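Local structure of chitin binding protein (Tectaria macrodonta, 6IF7) at residues 88-99 and 143-154; 34-45 and 64-74. The protein binds copper and is possibly a chitin-binding lytic polysaccharide monooxygenase of family AA10, with insecticidal activity. All coordinates share one frame; numbering follows the deposited sequence.

Contact 1: 88-99 and 143-154; sequences SGASSFPFRYIA and GSYQITGTTPSG
Phe95 and Ile147 face each other as a hydrogen-bonded pair of an antiparallel ladder, strand 95-99 against strand 144-147, in the four-stranded sheet of the AA10 beta-sandwich. The segment axes approach to 4.4 Å at 159°, and Tyr97 with Tyr145 forms the next hydrogen-bonded pair. The tight side is the inward face. There CB of Phe95 lies 4.0 Å from CB of Ile147, and Phe107, Phe109 and Ile133 of the other sheet close over these residues. Tyr145 runs on to His103, a copper ligand, whose backbone N its hydroxyl meets.

The other face, with Arg96 and Gln146, is the more exposed and takes a bridging water. These two side chains lie side by side, guanidinium and amide stacked with planes 22° apart and NE2 of Gln146 over one guanidinium face. A bend at chi2 (-74°) folds the arginine back, and NH1 donates to Phe95 O at 3.0 Å from above the carbonyl plane; the N-H of Ile147 reaches the same oxygen from the opposite face. Water 3 joins NH1 to Ile147 O. A leucine in place of Arg96 would probably leave Phe95 O with one bond fewer, water 3 without its arginine donor and the Gln146 amide freer to turn.

Past the strands the segments bow apart around Ser92 and Pro94, and water 1 and water 2 bridge Ala90, Ser91 and Phe93 to Gly149. Direct hydrogen bonds resume at Thr151, where the backbone N donates to Ala90 O and OG1 accepts from Ala90 N while also meeting Pro87 O. At the far end Ser88 OG donates to Pro152 O at 2.7 Å, in the carbonyl plane and on a lone pair.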
loop_
_atom_site.group_PDB
_atom_site.type_symbol
_atom_site.label_atom_id
_atom_site.label_comp_id
_atom_site.label_asym_id
_atom_site.label_seq_id
_atom_site.Cartn_x
_atom_site.Cartn_y
_atom_site.Cartn_z
ATOM N N SER A 88 10.622 14.207 2.380
ATOM C CA SER A 88 11.789 13.343 2.417
ATOM C C SER A 88 12.711 13.804 3.561
ATOM O O SER A 88 12.939 14.991 3.686
ATOM C CB SER A 88 12.522 13.458 1.078
ATOM O OG SER A 88 13.657 12.621 1.035
ATOM N N GLY A 89 13.216 12.887 4.394
ATOM C CA GLY A 89 14.095 13.243 5.526
ATOM C C GLY A 89 13.373 13.980 6.653
ATOM O O GLY A 89 13.809 15.041 7.088
ATOM N N ALA A 90 12.265 13.416 7.130
ATOM C CA ALA A 90 11.495 14.001 8.235
ATOM C C ALA A 90 10.916 12.905 9.080
ATOM O O ALA A 90 10.653 11.805 8.578
ATOM C CB ALA A 90 10.385 14.892 7.723
ATOM N N SER A 91 10.713 13.211 10.360
ATOM C CA SER A 91 10.239 12.218 11.331
ATOM C C SER A 91 8.808 12.442 11.835
ATOM O O SER A 91 8.313 11.648 12.624
ATOM C CB SER A 91 11.201 12.192 12.525
ATOM O OG SER A 91 11.220 13.472 13.102
ATOM N N SER A 92 8.158 13.516 11.395
ATOM C CA SER A 92 6.849 13.886 11.902
ATOM C C SER A 92 5.638 13.479 11.043
ATOM O O SER A 92 4.494 13.800 11.402
ATOM C CB SER A 92 6.822 15.396 12.081
ATOM O OG SER A 92 7.857 15.754 12.969
ATOM N N PHE A 93 5.832 12.814 9.909
ATOM C CA PHE A 93 4.653 12.522 9.101
ATOM C C PHE A 93 3.706 11.605 9.870
ATOM O O PHE A 93 4.167 10.600 10.415
ATOM C CB PHE A 93 4.987 11.901 7.790
ATOM C CG PHE A 93 3.814 11.836 6.872
ATOM C CD1 PHE A 93 3.437 12.950 6.142
ATOM C CD2 PHE A 93 3.042 10.669 6.776
ATOM C CE1 PHE A 93 2.348 12.886 5.282
ATOM C CE2 PHE A 93 1.945 10.608 5.920
ATOM C CZ PHE A 93 1.601 11.718 5.177
ATOM N N PRO A 94 2.395 11.971 9.954
ATOM C CA PRO A 94 1.410 11.150 10.676
ATOM C C PRO A 94 0.928 9.955 9.845
ATOM O O PRO A 94 -0.132 10.023 9.198
ATOM C CB PRO A 94 0.277 12.142 10.998
ATOM C CG PRO A 94 0.370 13.183 9.949
ATOM C CD PRO A 94 1.791 13.227 9.445
ATOM N N PHE A 95 1.724 8.882 9.842
ATOM C CA PHE A 95 1.335 7.657 9.147
ATOM C C PHE A 95 0.138 7.010 9.860
ATOM O O PHE A 95 0.134 6.861 11.110
ATOM C CB PHE A 95 2.463 6.627 9.029
ATOM C CG PHE A 95 3.676 7.109 8.284
ATOM C CD1 PHE A 95 3.703 7.119 6.892
ATOM C CD2 PHE A 95 4.818 7.536 8.983
ATOM C CE1 PHE A 95 4.828 7.548 6.200
ATOM C CE2 PHE A 95 5.944 7.962 8.301
ATOM C CZ PHE A 95 5.944 7.970 6.914
ATOM N N ARG A 96 -0.863 6.618 9.057
ATOM C CA ARG A 96 -2.072 5.962 9.579
ATOM C C ARG A 96 -2.417 4.765 8.726
ATOM O O ARG A 96 -2.372 4.862 7.513
ATOM C CB ARG A 96 -3.253 6.923 9.584
ATOM C CG ARG A 96 -3.016 8.223 10.336
ATOM C CD ARG A 96 -3.033 8.026 11.834
ATOM N NE ARG A 96 -2.829 9.304 12.530
ATOM C CZ ARG A 96 -1.665 9.777 13.013
ATOM N NH1 ARG A 96 -0.508 9.099 12.923
ATOM N NH2 ARG A 96 -1.661 10.955 13.627
ATOM N N TYR A 97 -2.745 3.644 9.380
ATOM C CA TYR A 97 -3.243 2.415 8.736
ATOM C C TYR A 97 -4.609 2.158 9.337
ATOM O O TYR A 97 -4.723 1.844 10.542
ATOM C CB TYR A 97 -2.313 1.218 9.021
ATOM C CG TYR A 97 -2.614 -0.030 8.198
ATOM C CD1 TYR A 97 -3.713 -0.850 8.465
ATOM C CD2 TYR A 97 -1.786 -0.388 7.145
ATOM C CE1 TYR A 97 -3.971 -1.961 7.694
ATOM C CE2 TYR A 97 -2.035 -1.502 6.382
ATOM C CZ TYR A 97 -3.123 -2.276 6.653
ATOM O OH TYR A 97 -3.308 -3.384 5.854
ATOM N N ILE A 98 -5.640 2.288 8.506
ATOM C CA ILE A 98 -7.023 2.105 8.964
ATOM C C ILE A 98 -7.318 0.607 9.043
ATOM O O ILE A 98 -7.082 -0.154 8.079
ATOM C CB ILE A 98 -8.095 2.864 8.120
ATOM C CG1 ILE A 98 -9.515 2.618 8.694
ATOM C CG2 ILE A 98 -8.081 2.467 6.646
ATOM C CD1 ILE A 98 -10.576 3.567 8.160
ATOM N N ALA A 99 -7.797 0.197 10.210
ATOM C CA ALA A 99 -8.090 -1.194 10.486
ATOM C C ALA A 99 -9.585 -1.314 10.774
ATOM O O ALA A 99 -10.068 -0.805 11.778
ATOM C CB ALA A 99 -7.259 -1.692 11.659
ATOM N N GLY A 143 -9.896 3.696 15.410
ATOM C CA GLY A 143 -9.966 2.767 14.279
ATOM C C GLY A 143 -8.723 2.720 13.400
ATOM O O GLY A 143 -8.655 1.871 12.489
ATOM N N SER A 144 -7.744 3.598 13.656
ATOM C CA SER A 144 -6.494 3.612 12.885
ATOM C C SER A 144 -5.243 3.438 13.756
ATOM O O SER A 144 -5.105 4.048 14.826
ATOM C CB SER A 144 -6.356 4.903 12.102
ATOM O OG SER A 144 -7.187 4.873 10.982
ATOM N N TYR A 145 -4.323 2.616 13.251
ATOM C CA TYR A 145 -2.989 2.509 13.806
ATOM C C TYR A 145 -2.205 3.777 13.461
ATOM O O TYR A 145 -2.189 4.196 12.315
ATOM C CB TYR A 145 -2.270 1.287 13.247
ATOM C CG TYR A 145 -2.780 -0.046 13.735
ATOM C CD1 TYR A 145 -2.573 -0.458 15.059
ATOM C CD2 TYR A 145 -3.424 -0.933 12.857
ATOM C CE1 TYR A 145 -3.000 -1.706 15.494
ATOM C CE2 TYR A 145 -3.860 -2.183 13.283
ATOM C CZ TYR A 145 -3.651 -2.563 14.596
ATOM O OH TYR A 145 -4.092 -3.798 14.982
ATOM N N GLN A 146 -1.610 4.394 14.477
ATOM C CA GLN A 146 -0.708 5.536 14.333
ATOM C C GLN A 146 0.724 5.019 14.378
ATOM O O GLN A 146 1.116 4.317 15.308
ATOM C CB GLN A 146 -0.916 6.538 15.483
ATOM C CG GLN A 146 -2.366 6.950 15.661
ATOM C CD GLN A 146 -2.546 8.218 16.447
ATOM O OE1 GLN A 146 -1.738 8.565 17.307
ATOM N NE2 GLN A 146 -3.628 8.918 16.169
ATOM N N ILE A 147 1.506 5.387 13.374
ATOM C CA ILE A 147 2.855 4.864 13.174
ATOM C C ILE A 147 3.817 6.052 12.990
ATOM O O ILE A 147 3.520 7.007 12.253
ATOM C CB ILE A 147 2.857 3.884 11.960
ATOM C CG1 ILE A 147 2.043 2.614 12.330
ATOM C CG2 ILE A 147 4.273 3.547 11.482
ATOM C CD1 ILE A 147 1.687 1.727 11.172
ATOM N N THR A 148 4.973 5.960 13.641
ATOM C CA THR A 148 6.011 6.997 13.563
ATOM C C THR A 148 7.290 6.444 12.950
ATOM O O THR A 148 7.727 5.320 13.261
ATOM C CB THR A 148 6.340 7.551 14.958
ATOM O OG1 THR A 148 6.588 6.453 15.850
ATOM C CG2 THR A 148 5.191 8.413 15.474
ATOM N N GLY A 149 7.889 7.239 12.076
ATOM C CA GLY A 149 9.162 6.901 11.486
ATOM C C GLY A 149 9.734 8.072 10.743
ATOM O O GLY A 149 9.049 9.070 10.510
ATOM N N THR A 150 10.999 7.936 10.376
ATOM C CA THR A 150 11.699 8.916 9.577
ATOM C C THR A 150 11.630 8.453 8.121
ATOM O O THR A 150 11.977 7.303 7.801
ATOM C CB THR A 150 13.146 9.095 10.067
ATOM O OG1 THR A 150 13.129 9.607 11.401
ATOM C CG2 THR A 150 13.924 10.092 9.177
ATOM N N THR A 151 11.139 9.338 7.253
ATOM C CA THR A 151 11.159 9.103 5.819
ATOM C C THR A 151 12.592 9.166 5.321
ATOM O O THR A 151 13.389 9.961 5.836
ATOM C CB THR A 151 10.343 10.161 5.069
ATOM O OG1 THR A 151 10.828 11.473 5.392
ATOM C CG2 THR A 151 8.875 10.022 5.465
ATOM N N PRO A 152 12.935 8.336 4.323
ATOM C CA PRO A 152 14.302 8.434 3.797
ATOM C C PRO A 152 14.558 9.797 3.109
ATOM O O PRO A 152 13.615 10.423 2.567
ATOM C CB PRO A 152 14.392 7.245 2.818
ATOM C CG PRO A 152 13.199 6.394 3.114
ATOM C CD PRO A 152 12.144 7.344 3.568
ATOM N N SER A 153 15.810 10.257 3.163
ATOM C CA SER A 153 16.099 11.695 3.028
ATOM C C SER A 153 16.584 12.240 1.693
ATOM O O SER A 153 16.552 13.463 1.509
ATOM C CB SER A 153 17.042 12.178 4.144
ATOM O OG SER A 153 18.209 11.405 4.153
ATOM N N GLY A 154 16.991 11.419 0.745
ATOM C CA GLY A 154 17.468 12.024 -0.517
ATOM C C GLY A 154 16.505 11.866 -1.663
ATOM O O GLY A 154 16.918 11.573 -2.764
HETATM O O HOH W 1 8.116 11.204 9.062
HETATM O O HOH W 2 6.497 9.868 11.695
HETATM O O HOH W 3 2.241 9.126 13.516
#

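Contact 2: 34-45 and 64-74; sequences SGTQAFYDWNEV and CSAGRFKYRGL. Unlike the reference sequence in segment 64-74: Tyr71 (reference Phe).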
loop_
_atom_site.group_PDB
_atom_site.type_symbol
_atom_site.label_atom_id
_atom_site.label_comp_id
_atom_site.label_asym_id
_atom_site.label_seq_id
_atom_site.Cartn_x
_atom_site.Cartn_y
_atom_site.Cartn_z
ATOM N N SER A 34 -10.872 -4.500 -12.375
ATOM C CA SER A 34 -11.162 -5.418 -11.276
ATOM C C SER A 34 -12.675 -5.595 -11.001
ATOM O O SER A 34 -13.061 -6.546 -10.309
ATOM C CB SER A 34 -10.430 -4.980 -9.981
ATOM O OG SER A 34 -9.105 -5.503 -9.885
ATOM N N GLY A 35 -13.518 -4.678 -11.500
ATOM C CA GLY A 35 -14.930 -4.647 -11.122
ATOM C C GLY A 35 -15.105 -3.990 -9.765
ATOM O O GLY A 35 -14.131 -3.670 -9.086
ATOM N N THR A 36 -16.348 -3.796 -9.349
ATOM C CA THR A 36 -16.618 -2.985 -8.167
ATOM C C THR A 36 -16.395 -3.729 -6.858
ATOM O O THR A 36 -15.954 -3.123 -5.870
ATOM C CB THR A 36 -18.059 -2.428 -8.164
ATOM O OG1 THR A 36 -18.963 -3.506 -8.385
ATOM C CG2 THR A 36 -18.248 -1.390 -9.239
ATOM N N GLN A 37 -16.703 -5.021 -6.835
ATOM C CA GLN A 37 -16.718 -5.739 -5.568
ATOM C C GLN A 37 -15.347 -5.738 -4.909
ATOM O O GLN A 37 -15.250 -5.583 -3.697
ATOM C CB GLN A 37 -17.241 -7.179 -5.721
ATOM C CG GLN A 37 -17.470 -7.908 -4.390
ATOM C CD GLN A 37 -18.346 -7.117 -3.401
ATOM O OE1 GLN A 37 -18.024 -7.009 -2.216
ATOM N NE2 GLN A 37 -19.442 -6.542 -3.896
ATOM N N ALA A 38 -14.296 -5.897 -5.714
ATOM C CA ALA A 38 -12.913 -5.829 -5.214
ATOM C C ALA A 38 -12.684 -4.590 -4.324
ATOM O O ALA A 38 -12.032 -4.682 -3.268
ATOM C CB ALA A 38 -11.931 -5.826 -6.376
ATOM N N PHE A 39 -13.258 -3.458 -4.745
ATOM C CA PHE A 39 -13.079 -2.174 -4.058
ATOM C C PHE A 39 -13.958 -1.962 -2.840
ATOM O O PHE A 39 -13.559 -1.260 -1.918
ATOM C CB PHE A 39 -13.185 -1.012 -5.041
ATOM C CG PHE A 39 -12.069 -1.008 -6.037
ATOM C CD1 PHE A 39 -10.852 -0.396 -5.740
ATOM C CD2 PHE A 39 -12.188 -1.713 -7.238
ATOM C CE1 PHE A 39 -9.802 -0.455 -6.643
ATOM C CE2 PHE A 39 -11.137 -1.778 -8.141
ATOM C CZ PHE A 39 -9.945 -1.148 -7.850
ATOM N N TYR A 40 -15.130 -2.587 -2.810
ATOM C CA TYR A 40 -15.859 -2.694 -1.562
ATOM C C TYR A 40 -15.129 -3.626 -0.592
ATOM O O TYR A 40 -15.307 -3.486 0.598
ATOM C CB TYR A 40 -17.296 -3.163 -1.786
ATOM C CG TYR A 40 -18.123 -2.181 -2.580
ATOM C CD1 TYR A 40 -18.380 -0.909 -2.084
ATOM C CD2 TYR A 40 -18.634 -2.521 -3.831
ATOM C CE1 TYR A 40 -19.150 -0.003 -2.798
ATOM C CE2 TYR A 40 -19.408 -1.632 -4.550
ATOM C CZ TYR A 40 -19.658 -0.373 -4.023
ATOM O OH TYR A 40 -20.377 0.534 -4.749
ATOM N N ASP A 41 -14.315 -4.555 -1.108
ATOM C CA ASP A 41 -13.396 -5.369 -0.293
ATOM C C ASP A 41 -11.978 -4.777 -0.222
ATOM O O ASP A 41 -10.975 -5.523 -0.266
ATOM C CB ASP A 41 -13.303 -6.799 -0.850
ATOM C CG ASP A 41 -14.660 -7.465 -1.027
ATOM O OD1 ASP A 41 -15.648 -6.990 -0.434
ATOM O OD2 ASP A 41 -14.722 -8.457 -1.774
ATOM N N TRP A 42 -11.886 -3.448 -0.070
ATOM C CA TRP A 42 -10.583 -2.735 -0.038
ATOM C C TRP A 42 -9.705 -3.177 1.141
ATOM O O TRP A 42 -8.462 -3.044 1.107
ATOM C CB TRP A 42 -10.769 -1.202 -0.013
ATOM C CG TRP A 42 -11.532 -0.735 1.178
ATOM C CD1 TRP A 42 -12.874 -0.560 1.263
ATOM C CD2 TRP A 42 -11.007 -0.448 2.474
ATOM N NE1 TRP A 42 -13.226 -0.147 2.530
ATOM C CE2 TRP A 42 -12.094 -0.077 3.295
ATOM C CE3 TRP A 42 -9.720 -0.440 3.018
ATOM C CZ2 TRP A 42 -11.933 0.286 4.628
ATOM C CZ3 TRP A 42 -9.561 -0.054 4.356
ATOM C CH2 TRP A 42 -10.652 0.296 5.136
ATOM N N ASN A 43 -10.353 -3.700 2.176
ATOM C CA ASN A 43 -9.666 -4.088 3.406
ATOM C C ASN A 43 -9.094 -5.506 3.405
ATOM O O ASN A 43 -8.584 -5.972 4.433
ATOM C CB ASN A 43 -10.612 -3.889 4.609
ATOM C CG ASN A 43 -11.857 -4.768 4.540
ATOM O OD1 ASN A 43 -12.137 -5.403 3.528
ATOM N ND2 ASN A 43 -12.615 -4.791 5.625
ATOM N N GLU A 44 -9.178 -6.190 2.266
ATOM C CA GLU A 44 -8.816 -7.585 2.195
ATOM C C GLU A 44 -7.919 -7.871 0.988
ATOM O O GLU A 44 -8.128 -8.847 0.262
ATOM C CB GLU A 44 -10.088 -8.466 2.204
ATOM C CG GLU A 44 -9.813 -9.890 2.650
ATOM C CD GLU A 44 -11.044 -10.766 2.658
ATOM O OE1 GLU A 44 -11.539 -11.106 1.579
ATOM O OE2 GLU A 44 -11.499 -11.126 3.751
ATOM N N VAL A 45 -6.896 -7.041 0.795
ATOM C CA VAL A 45 -5.788 -7.389 -0.108
ATOM C C VAL A 45 -4.822 -8.281 0.690
ATOM O O VAL A 45 -3.747 -7.869 1.122
ATOM C CB VAL A 45 -5.106 -6.151 -0.716
ATOM C CG1 VAL A 45 -4.061 -6.567 -1.730
ATOM C CG2 VAL A 45 -6.156 -5.232 -1.354
ATOM N N CYS A 64 1.076 -4.783 -5.885
ATOM C CA CYS A 64 -0.076 -4.057 -5.338
ATOM C C CYS A 64 -1.339 -4.899 -5.192
ATOM O O CYS A 64 -2.128 -4.638 -4.298
ATOM C CB CYS A 64 -0.371 -2.825 -6.178
ATOM S SG CYS A 64 0.975 -1.617 -6.186
ATOM N N SER A 65 -1.527 -5.897 -6.058
ATOM C CA SER A 65 -2.595 -6.896 -5.883
ATOM C C SER A 65 -2.212 -8.058 -4.976
ATOM O O SER A 65 -3.068 -8.842 -4.614
ATOM C CB SER A 65 -3.039 -7.463 -7.239
ATOM O OG SER A 65 -2.027 -8.247 -7.845
ATOM N N ALA A 66 -0.937 -8.156 -4.607
ATOM C CA ALA A 66 -0.383 -9.287 -3.844
ATOM C C ALA A 66 -0.586 -10.627 -4.571
ATOM O O ALA A 66 -0.881 -11.644 -3.948
ATOM C CB ALA A 66 -0.960 -9.333 -2.428
ATOM N N GLY A 67 -0.438 -10.597 -5.892
ATOM C CA GLY A 67 -0.646 -11.770 -6.731
ATOM C C GLY A 67 -2.074 -12.246 -6.853
ATOM O O GLY A 67 -2.307 -13.314 -7.403
ATOM N N ARG A 68 -3.032 -11.449 -6.377
ATOM C CA ARG A 68 -4.437 -11.815 -6.381
ATOM C C ARG A 68 -5.071 -11.195 -7.614
ATOM O O ARG A 68 -5.116 -9.986 -7.736
ATOM C CB ARG A 68 -5.136 -11.299 -5.128
ATOM C CG ARG A 68 -4.559 -11.787 -3.798
ATOM C CD ARG A 68 -5.148 -13.114 -3.313
ATOM N NE ARG A 68 -6.599 -13.041 -3.299
ATOM C CZ ARG A 68 -7.347 -12.397 -2.392
ATOM N NH1 ARG A 68 -6.814 -11.762 -1.349
ATOM N NH2 ARG A 68 -8.669 -12.396 -2.539
ATOM N N PHE A 69 -5.525 -12.031 -8.543
ATOM C CA PHE A 69 -6.198 -11.575 -9.776
ATOM C C PHE A 69 -7.358 -10.625 -9.503
ATOM O O PHE A 69 -7.569 -9.660 -10.228
ATOM C CB PHE A 69 -6.732 -12.786 -10.549
ATOM C CG PHE A 69 -7.080 -12.492 -11.964
ATOM C CD1 PHE A 69 -6.083 -12.338 -12.906
ATOM C CD2 PHE A 69 -8.393 -12.382 -12.354
ATOM C CE1 PHE A 69 -6.395 -12.083 -14.221
ATOM C CE2 PHE A 69 -8.717 -12.116 -13.670
ATOM C CZ PHE A 69 -7.718 -11.958 -14.603
ATOM N N LYS A 70 -8.120 -10.930 -8.458
ATOM C CA LYS A 70 -9.180 -10.055 -7.955
ATOM C C LYS A 70 -8.770 -8.569 -7.859
ATOM O O LYS A 70 -9.536 -7.692 -8.239
ATOM C CB LYS A 70 -9.628 -10.559 -6.581
ATOM C CG LYS A 70 -10.598 -9.661 -5.836
ATOM C CD LYS A 70 -11.038 -10.297 -4.537
ATOM C CE LYS A 70 -12.105 -9.450 -3.874
ATOM N NZ LYS A 70 -12.456 -9.953 -2.509
ATOM N N TYR A 71 -7.564 -8.302 -7.383
ATOM C CA TYR A 71 -7.090 -6.926 -7.212
ATOM C C TYR A 71 -6.163 -6.427 -8.324
ATOM O O TYR A 71 -5.417 -5.446 -8.130
ATOM C CB TYR A 71 -6.424 -6.791 -5.835
ATOM C CG TYR A 71 -7.396 -7.007 -4.704
ATOM C CD1 TYR A 71 -8.325 -6.024 -4.359
ATOM C CD2 TYR A 71 -7.401 -8.202 -3.975
ATOM C CE1 TYR A 71 -9.227 -6.224 -3.311
ATOM C CE2 TYR A 71 -8.295 -8.412 -2.939
ATOM C CZ TYR A 71 -9.220 -7.424 -2.614
ATOM O OH TYR A 71 -10.111 -7.637 -1.560
ATOM N N ARG A 72 -6.237 -7.061 -9.497
ATOM C CA ARG A 72 -5.380 -6.724 -10.660
ATOM C C ARG A 72 -5.424 -5.245 -11.143
ATOM O O ARG A 72 -4.429 -4.711 -11.650
ATOM C CB ARG A 72 -5.714 -7.646 -11.840
ATOM C CG ARG A 72 -7.125 -7.447 -12.419
ATOM C CD ARG A 72 -7.443 -8.603 -13.362
ATOM N NE ARG A 72 -8.806 -8.687 -13.888
ATOM C CZ ARG A 72 -9.891 -9.078 -13.210
ATOM N NH1 ARG A 72 -9.833 -9.345 -11.902
ATOM N NH2 ARG A 72 -11.061 -9.175 -13.853
ATOM N N GLY A 73 -6.566 -4.594 -11.001
ATOM C CA GLY A 73 -6.640 -3.135 -11.196
ATOM C C GLY A 73 -5.647 -2.280 -10.397
ATOM O O GLY A 73 -5.262 -1.203 -10.839
ATOM N N LEU A 74 -5.225 -2.758 -9.235
ATOM C CA LEU A 74 -4.225 -2.065 -8.423
ATOM C C LEU A 74 -2.805 -2.148 -8.999
ATOM O O LEU A 74 -1.920 -1.420 -8.545
ATOM C CB LEU A 74 -4.196 -2.641 -7.000
ATOM C CG LEU A 74 -5.513 -2.637 -6.223
ATOM C CD1 LEU A 74 -5.280 -3.180 -4.830
ATOM C CD2 LEU A 74 -6.106 -1.240 -6.121
HETATM O O HOH W 4 -10.127 -10.401 -0.757
#
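Tyr71, a phenylalanine in the reference sequence, lays its ring between Val45 and the aliphatic chain of Lys70. CG2 of Val45 stands 3.7 Å from the ring centroid and only 9° off the normal, a CH-pi contact over the middle of one face; CG of Lys70 lies over the opposite face, toward the rim. Ala38 O comes at the edge, near the ring plane. The phenol OH then donates to Asp41 O at 2.6 Å. That oxygen also takes the N-H of Glu44, which closes the type I turn 41-44, and the two donors reach it from opposite faces of the carbonyl plane.

Lys70 is extended, CG anti to the backbone N (chi1 172°), which carries NZ past Ala38 to Asp41. The two side chains cross at about a right angle, and NZ forms a salt bridge with OD2, 2.8 Å away on the anti side of the carboxylate. Water 4 accepts from this NZ and from Arg68 NH2 while donating to Glu44 O and OE1. Arg68 NH1 bonds to Asn46 O.

Ser34 OG works in both directions, donating to Lys70 O at 2.8 Å and accepting from Gly73 N at 2.9 Å. Leu74 touches CG2 of Val45 with CD1, while its CD2 packs 3.8 Å from CE1 of Phe39, the Leu74 and Phe39 side chains sliding past each other in opposite directions.

Around this contact, Phe39 leans on helices 10-16 and 25-34, Glu44 OE2 reaches the copper ligand His1, the backbone of Val45 hydrogen-bonds to that of Tyr175 in strand 173-182, and Cys64 is disulfide-bonded to Cys177 of that same strand.

The centres of contacts 1 and 2 lie about 24 Å apart, on opposite sides of the chain's centre, and the contacts follow in series: contact 2 closes at 74 before contact 1 opens at 88. Contact 1 belongs to the four-stranded antiparallel sheet, whereas contact 2 joins helix 36-40 and its following turn to a 3-10 segment and is tied to strand 173-182 of the other sheet. They nevertheless touch, CG2 of Ile98 packing 3.7 Å from CH2 of Trp42. Each also borders one of the two copper-binding histidines, consistent with the sheet and the helical and loop region together flanking that site.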